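PDB 2EPG: tRNA-splicing ligase RtcB from Thermus thermophilus, which probably ligates RNA ends bearing a 2',3'-cyclic phosphate or a 3'-phosphate to 5'-hydroxyl RNA ends in a manganese-dependent reaction that consumes GTP. Local coordinates for residues A89-P92 with E93-G96; R126-E129 with L130-L134; H313-R316 with E317-K321. All coordinates share one frame; numbering follows the deposited sequence.

Contact 1: residues A89-P92 with E93-G96; sequences AFDP and EEGG
F90 and G96 meet where strand 86-90 ends and the chain doubles back: the CB of F90 lies 4.3 Å from the CA of G96, an oblique approach at the base of the phenylalanine ring. The same ring meets that of H355 at a steep angle and packs on L63, I66 and I285, so this side of the turn is held against the body of the protein. D91, next in line, organises what follows. Its first torsion, -170°, swings the carboxylate forward along the chain, and OD1 accepts the amide N of E93 at 2.8 Å. This bond closes an Asx turn; the N-H meets the anti side of the carboxylate and comes from well out of its plane.

The backbone carbonyl of D91 is gripped twice: its O receives E94 N at 2.9 Å and G96 N also at 2.9 Å, the two donors arriving from opposite faces of the carbonyl plane. The D91 and E94 carboxylates bring like charges near each other, D91 OD2 and E94 OE1 being 4.1 Å apart, with their planes almost perpendicular; a long, weak ion pair to R350 may offset part of this.

P92 begins the short 3-10 turn, and its ring closure holds phi at -56°, a value suited to that turn. Its carbonyl O accepts G95 N at 3.2 Å. This 5→2 bond lies within the 6→1 bond from G96 N to D91 O, and the pair defines a Schellman motif. G95 occupies the expected left-handed position, with phi at +75°, and G96, lacking a side chain, can slip in close beneath the D91 carbonyl. Beyond P92, the carboxylate of E93 reaches outward to form a salt bridge with K286, while the backbone of G96 is hydrogen-bonded to neighbouring I285.

Contact 2: residues R126-E129 with L130-L134; sequences RQKE and LADAL
K128 and D132, one helical turn apart, touch through the lysine's methylene chain rather than its charge. D132 OD1 lies 3.0 Å from both CD and CE of K128, a close approach of carboxylate oxygen to aliphatic carbons. A bend at chi2 (-88°) lays the lysine chain along the helix towards D132, but a second bend at chi4 turns the ammonium outward, leaving NZ 4.5 Å from D132 OD1, beyond salt-bridge range. The other aspartate oxygen, OD2, finds its cation in R442, which thereby helps fix the carboxylate that K128 passes.

Beneath these side chains runs the regular i to i+4 bonding of a helix in its first turns. L130 N binds R126 O at 2.9 Å and D132 N binds K128 O at 3.0 Å, both nearly straight, the latter at 176°. R126 sits at the N-cap position; its guanidinium is tethered by NH2 to V322 O and makes a cation-pi contact with F324.

L130, A131 and L134 form the apolar inward surface of helix 127-137, with Q127 at its side. L134 packs on L217 and V219 of strand 216-225, A131 and Q127 lie on I483 of strand 474-486, and Q127 also touches L440 of strand 440-442. L130 meets F319, and A133 and L134 meet A318, of helix 288-321.

Contact 3: residues H313-R316 with E317-K321; sequences HFVR and EAFEK
H313 presents one face of its imidazole to the side chain of E317, whose CG lies over it. A chi1 of -180° sends the ring along the helix, and NE2 comes within 3.2 Å of E317 OE2; ring and carboxylate planes are inclined by 52°. The other oxygen of the extended glutamate turns to F314, placing OE1 3.4 Å from CD1. One carboxylate thus lies between two aromatic residues of the preceding turn.

Round the helix, V315 and F319 run side by side, V315 CG1 resting 3.7 Å from F319 CE2. The phenylalanine also turns its edge to the backbone, with CD2 3.3 Å from V315 O. That carbonyl accepts F319 N at 3.1 Å, and E320 N to R316 O continues the i to i+4 series in the last turns of helix 288-321. R316 makes a cation-pi contact with Y174, while E320 binds H329.

The V315-F319 pair is thus an apolar contact, whereas the buried guanidinium of R316 is satisfied by polar bonds to D177 and L331 O. On the H313 side, the neighbouring glutamate would probably make the imidazole more basic.

How the contacts relate
Contacts 2 and 3 form a single helix-helix interface, whereas contact 1 is a separate turn on the opposite side of the chain's centre, about 50 Å from contact 2 and 45 Å from contact 3 between centres. The centres of contacts 2 and 3 are only about 10 Å apart: L134 CD2 lies 3.5 Å from A318 CB, and L130 CD1 3.7 Å from F319 CD2. Both back onto the predicted GMP site through L217, whose side chain is about 3 Å from that of V315 and about 8 Å from that of L130. H246, a predicted manganese ligand, is about 11 Å from V315, side chain to side chain. Contact 1 lies away from the predicted sites.

Contact 1: residues A89-P92 with E93-G96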
loop_
_atom_site.group_PDB
_atom_site.type_symbol
_atom_site.label_atom_id
_atom_site.label_comp_id
_atom_site.label_asym_id
_atom_site.label_seq_id
_atom_site.Cartn_x
_atom_site.Cartn_y
_atom_site.Cartn_z
ATOM N N ALA A 89 -7.886 12.623 -6.544
ATOM C CA ALA A 89 -7.336 13.789 -5.878
ATOM C C ALA A 89 -8.448 14.824 -5.668
ATOM O O ALA A 89 -9.305 15.015 -6.545
ATOM C CB ALA A 89 -6.199 14.375 -6.724
ATOM N N PHE A 90 -8.443 15.458 -4.493
ATOM C CA PHE A 90 -9.433 16.469 -4.137
ATOM C C PHE A 90 -8.755 17.753 -3.661
ATOM O O PHE A 90 -7.833 17.702 -2.847
ATOM C CB PHE A 90 -10.362 15.920 -3.053
ATOM C CG PHE A 90 -11.337 14.880 -3.567
ATOM C CD1 PHE A 90 -10.983 13.534 -3.625
ATOM C CD2 PHE A 90 -12.594 15.260 -4.020
ATOM C CE1 PHE A 90 -11.869 12.579 -4.124
ATOM C CE2 PHE A 90 -13.489 14.311 -4.526
ATOM C CZ PHE A 90 -13.130 12.972 -4.578
ATOM N N ASP A 91 -9.202 18.899 -4.178
ATOM C CA ASP A 91 -8.604 20.180 -3.817
ATOM C C ASP A 91 -9.365 20.878 -2.686
ATOM O O ASP A 91 -10.504 21.314 -2.868
ATOM C CB ASP A 91 -8.563 21.105 -5.037
ATOM C CG ASP A 91 -7.739 22.359 -4.792
ATOM O OD1 ASP A 91 -7.595 22.780 -3.636
ATOM O OD2 ASP A 91 -7.244 22.939 -5.772
ATOM N N PRO A 92 -8.727 21.024 -1.517
ATOM C CA PRO A 92 -9.353 21.673 -0.354
ATOM C C PRO A 92 -9.857 23.077 -0.669
ATOM O O PRO A 92 -10.909 23.488 -0.183
ATOM C CB PRO A 92 -8.227 21.708 0.689
ATOM C CG PRO A 92 -7.286 20.640 0.239
ATOM C CD PRO A 92 -7.301 20.774 -1.260
ATOM N N GLU A 93 -9.100 23.803 -1.486
ATOM C CA GLU A 93 -9.448 25.169 -1.852
ATOM C C GLU A 93 -10.637 25.260 -2.783
ATOM O O GLU A 93 -11.176 26.345 -3.008
ATOM C CB GLU A 93 -8.255 25.859 -2.517
ATOM C CG GLU A 93 -7.119 26.096 -1.562
ATOM C CD GLU A 93 -7.610 26.730 -0.286
ATOM O OE1 GLU A 93 -7.810 26.002 0.710
ATOM O OE2 GLU A 93 -7.820 27.963 -0.292
ATOM N N GLU A 94 -11.038 24.120 -3.330
ATOM C CA GLU A 94 -12.156 24.056 -4.260
ATOM C C GLU A 94 -13.339 23.357 -3.580
ATOM O O GLU A 94 -14.241 22.863 -4.240
ATOM C CB GLU A 94 -11.711 23.266 -5.494
ATOM C CG GLU A 94 -11.935 23.927 -6.838
ATOM C CD GLU A 94 -11.442 25.355 -6.890
ATOM O OE1 GLU A 94 -10.243 25.600 -6.647
ATOM O OE2 GLU A 94 -12.272 26.239 -7.174
ATOM N N GLY A 95 -13.310 23.295 -2.254
ATOM C CA GLY A 95 -14.380 22.633 -1.533
ATOM C C GLY A 95 -14.302 21.118 -1.618
ATOM O O GLY A 95 -15.322 20.426 -1.547
ATOM N N GLY A 96 -13.086 20.601 -1.764
ATOM C CA GLY A 96 -12.891 19.168 -1.869
ATOM C C GLY A 96 -13.308 18.380 -0.638
ATOM O O GLY A 96 -13.366 18.909 0.473
#

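Contact 2: residues R126-E129 with L130-L134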
loop_
_atom_site.group_PDB
_atom_site.type_symbol
_atom_site.label_atom_id
_atom_site.label_comp_id
_atom_site.label_asym_id
_atom_site.label_seq_id
_atom_site.Cartn_x
_atom_site.Cartn_y
_atom_site.Cartn_z
ATOM N N ARG A 126 18.960 -23.952 5.268
ATOM C CA ARG A 126 18.400 -23.606 6.579
ATOM C C ARG A 126 16.941 -23.174 6.458
ATOM O O ARG A 126 16.370 -22.576 7.374
ATOM C CB ARG A 126 19.194 -22.471 7.223
ATOM C CG ARG A 126 20.698 -22.647 7.177
ATOM C CD ARG A 126 21.349 -21.694 8.152
ATOM N NE ARG A 126 22.692 -21.313 7.739
ATOM C CZ ARG A 126 23.483 -20.525 8.455
ATOM N NH1 ARG A 126 24.694 -20.212 8.013
ATOM N NH2 ARG A 126 23.066 -20.055 9.620
ATOM N N GLN A 127 16.355 -23.477 5.309
ATOM C CA GLN A 127 14.977 -23.126 5.004
ATOM C C GLN A 127 13.984 -23.532 6.099
ATOM O O GLN A 127 13.097 -22.757 6.481
ATOM C CB GLN A 127 14.599 -23.769 3.671
ATOM C CG GLN A 127 13.192 -23.518 3.231
ATOM C CD GLN A 127 12.928 -24.034 1.830
ATOM O OE1 GLN A 127 13.347 -25.135 1.467
ATOM N NE2 GLN A 127 12.216 -23.245 1.041
ATOM N N LYS A 128 14.141 -24.744 6.612
ATOM C CA LYS A 128 13.255 -25.244 7.648
ATOM C C LYS A 128 13.470 -24.478 8.948
ATOM O O LYS A 128 12.519 -23.992 9.540
ATOM C CB LYS A 128 13.494 -26.747 7.849
ATOM C CG LYS A 128 12.405 -27.477 8.613
ATOM C CD LYS A 128 12.634 -27.432 10.123
ATOM C CE LYS A 128 11.697 -28.405 10.841
ATOM N NZ LYS A 128 11.810 -29.763 10.225
ATOM N N GLU A 129 14.720 -24.367 9.385
ATOM C CA GLU A 129 15.033 -23.641 10.614
ATOM C C GLU A 129 14.442 -22.222 10.594
ATOM O O GLU A 129 13.864 -21.770 11.582
ATOM C CB GLU A 129 16.548 -23.535 10.816
ATOM C CG GLU A 129 17.287 -24.851 11.024
ATOM C CD GLU A 129 17.225 -25.748 9.806
ATOM O OE1 GLU A 129 17.348 -25.228 8.676
ATOM O OE2 GLU A 129 17.065 -26.972 9.976
ATOM N N LEU A 130 14.596 -21.530 9.468
ATOM C CA LEU A 130 14.103 -20.162 9.329
ATOM C C LEU A 130 12.581 -20.108 9.388
ATOM O O LEU A 130 12.013 -19.291 10.107
ATOM C CB LEU A 130 14.616 -19.552 8.021
ATOM C CG LEU A 130 14.226 -18.103 7.716
ATOM C CD1 LEU A 130 14.700 -17.181 8.836
ATOM C CD2 LEU A 130 14.838 -17.684 6.372
ATOM N N ALA A 131 11.919 -20.986 8.646
ATOM C CA ALA A 131 10.468 -21.011 8.654
ATOM C C ALA A 131 9.984 -21.133 10.105
ATOM O O ALA A 131 9.139 -20.350 10.557
ATOM C CB ALA A 131 9.954 -22.184 7.809
ATOM N N ASP A 132 10.536 -22.099 10.835
ATOM C CA ASP A 132 10.168 -22.315 12.234
ATOM C C ASP A 132 10.477 -21.104 13.103
ATOM O O ASP A 132 9.699 -20.755 13.992
ATOM C CB ASP A 132 10.915 -23.529 12.804
ATOM C CG ASP A 132 10.534 -24.820 12.121
ATOM O OD1 ASP A 132 11.327 -25.775 12.211
ATOM O OD2 ASP A 132 9.445 -24.889 11.508
ATOM N N ALA A 133 11.617 -20.469 12.865
ATOM C CA ALA A 133 11.981 -19.304 13.657
ATOM C C ALA A 133 11.041 -18.134 13.347
ATOM O O ALA A 133 10.667 -17.388 14.249
ATOM C CB ALA A 133 13.434 -18.916 13.389
ATOM N N LEU A 134 10.647 -17.985 12.081
ATOM C CA LEU A 134 9.753 -16.896 11.687
ATOM C C LEU A 134 8.355 -17.073 12.295
ATOM O O LEU A 134 7.742 -16.106 12.765
ATOM C CB LEU A 134 9.652 -16.806 10.153
ATOM C CG LEU A 134 10.869 -16.154 9.480
ATOM C CD1 LEU A 134 10.788 -16.300 7.971
ATOM C CD2 LEU A 134 10.941 -14.688 9.877
#

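Contact 3: residues H313-R316 with E317-K321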
loop_
_atom_site.group_PDB
_atom_site.type_symbol
_atom_site.label_atom_id
_atom_site.label_comp_id
_atom_site.label_asym_id
_atom_site.label_seq_id
_atom_site.Cartn_x
_atom_site.Cartn_y
_atom_site.Cartn_z
ATOM N N HIS A 313 11.784 -6.083 12.555
ATOM C CA HIS A 313 12.742 -6.298 13.642
ATOM C C HIS A 313 12.757 -7.785 14.007
ATOM O O HIS A 313 13.825 -8.380 14.165
ATOM C CB HIS A 313 12.368 -5.455 14.878
ATOM C CG HIS A 313 13.311 -5.623 16.032
ATOM N ND1 HIS A 313 14.597 -5.119 16.025
ATOM C CD2 HIS A 313 13.167 -6.266 17.217
ATOM C CE1 HIS A 313 15.202 -5.443 17.155
ATOM N NE2 HIS A 313 14.357 -6.140 17.895
ATOM N N PHE A 314 11.569 -8.380 14.129
ATOM C CA PHE A 314 11.455 -9.798 14.448
ATOM C C PHE A 314 12.008 -10.668 13.326
ATOM O O PHE A 314 12.511 -11.751 13.580
ATOM C CB PHE A 314 9.985 -10.215 14.691
ATOM C CG PHE A 314 9.310 -9.490 15.828
ATOM C CD1 PHE A 314 10.049 -8.990 16.904
ATOM C CD2 PHE A 314 7.923 -9.338 15.840
ATOM C CE1 PHE A 314 9.413 -8.348 17.980
ATOM C CE2 PHE A 314 7.273 -8.705 16.907
ATOM C CZ PHE A 314 8.024 -8.205 17.982
ATOM N N VAL A 315 11.887 -10.217 12.079
ATOM C CA VAL A 315 12.394 -11.003 10.972
ATOM C C VAL A 315 13.909 -11.083 11.119
ATOM O O VAL A 315 14.500 -12.157 10.980
ATOM C CB VAL A 315 12.018 -10.386 9.608
ATOM C CG1 VAL A 315 12.867 -11.001 8.489
ATOM C CG2 VAL A 315 10.530 -10.627 9.326
ATOM N N ARG A 316 14.539 -9.953 11.411
ATOM C CA ARG A 316 15.973 -9.963 11.599
ATOM C C ARG A 316 16.313 -10.939 12.729
ATOM O O ARG A 316 17.261 -11.709 12.603
ATOM C CB ARG A 316 16.476 -8.553 11.919
ATOM C CG ARG A 316 16.442 -7.628 10.699
ATOM C CD ARG A 316 16.616 -6.163 11.045
ATOM N NE ARG A 316 16.685 -5.338 9.834
ATOM C CZ ARG A 316 16.347 -4.059 9.795
ATOM N NH1 ARG A 316 16.437 -3.375 8.660
ATOM N NH2 ARG A 316 15.905 -3.460 10.898
ATOM N N GLU A 317 15.524 -10.933 13.809
ATOM C CA GLU A 317 15.779 -11.830 14.939
ATOM C C GLU A 317 15.666 -13.292 14.529
ATOM O O GLU A 317 16.386 -14.148 15.038
ATOM C CB GLU A 317 14.818 -11.554 16.097
ATOM C CG GLU A 317 14.937 -10.150 16.679
ATOM C CD GLU A 317 14.037 -9.936 17.894
ATOM O OE1 GLU A 317 12.920 -10.508 17.911
ATOM O OE2 GLU A 317 14.443 -9.189 18.814
ATOM N N ALA A 318 14.767 -13.583 13.604
ATOM C CA ALA A 318 14.615 -14.952 13.152
ATOM C C ALA A 318 15.824 -15.400 12.327
ATOM O O ALA A 318 16.288 -16.527 12.477
ATOM C CB ALA A 318 13.334 -15.098 12.343
ATOM N N PHE A 319 16.354 -14.532 11.466
ATOM C CA PHE A 319 17.507 -14.934 10.658
ATOM C C PHE A 319 18.690 -15.217 11.573
ATOM O O PHE A 319 19.376 -16.228 11.428
ATOM C CB PHE A 319 17.884 -13.847 9.643
ATOM C CG PHE A 319 17.102 -13.916 8.350
ATOM C CD1 PHE A 319 17.737 -14.252 7.159
ATOM C CD2 PHE A 319 15.738 -13.636 8.322
ATOM C CE1 PHE A 319 17.024 -14.307 5.943
ATOM C CE2 PHE A 319 15.019 -13.690 7.117
ATOM C CZ PHE A 319 15.665 -14.026 5.930
ATOM N N GLU A 320 18.906 -14.327 12.530
ATOM C CA GLU A 320 19.998 -14.475 13.475
ATOM C C GLU A 320 19.845 -15.732 14.352
ATOM O O GLU A 320 20.816 -16.427 14.624
ATOM C CB GLU A 320 20.087 -13.215 14.336
ATOM C CG GLU A 320 20.616 -12.028 13.579
ATOM C CD GLU A 320 20.202 -10.706 14.181
ATOM O OE1 GLU A 320 19.764 -10.701 15.351
ATOM O OE2 GLU A 320 20.318 -9.670 13.480
ATOM N N LYS A 321 18.620 -16.023 14.775
ATOM C CA LYS A 321 18.355 -17.189 15.607
ATOM C C LYS A 321 18.804 -18.480 14.910
ATOM O O LYS A 321 19.246 -19.423 15.564
ATOM C CB LYS A 321 16.854 -17.250 15.936
ATOM C CG LYS A 321 16.489 -18.058 17.175
ATOM C CD LYS A 321 16.593 -19.543 16.913
ATOM C CE LYS A 321 16.218 -20.358 18.143
ATOM N NZ LYS A 321 16.408 -21.824 17.901
#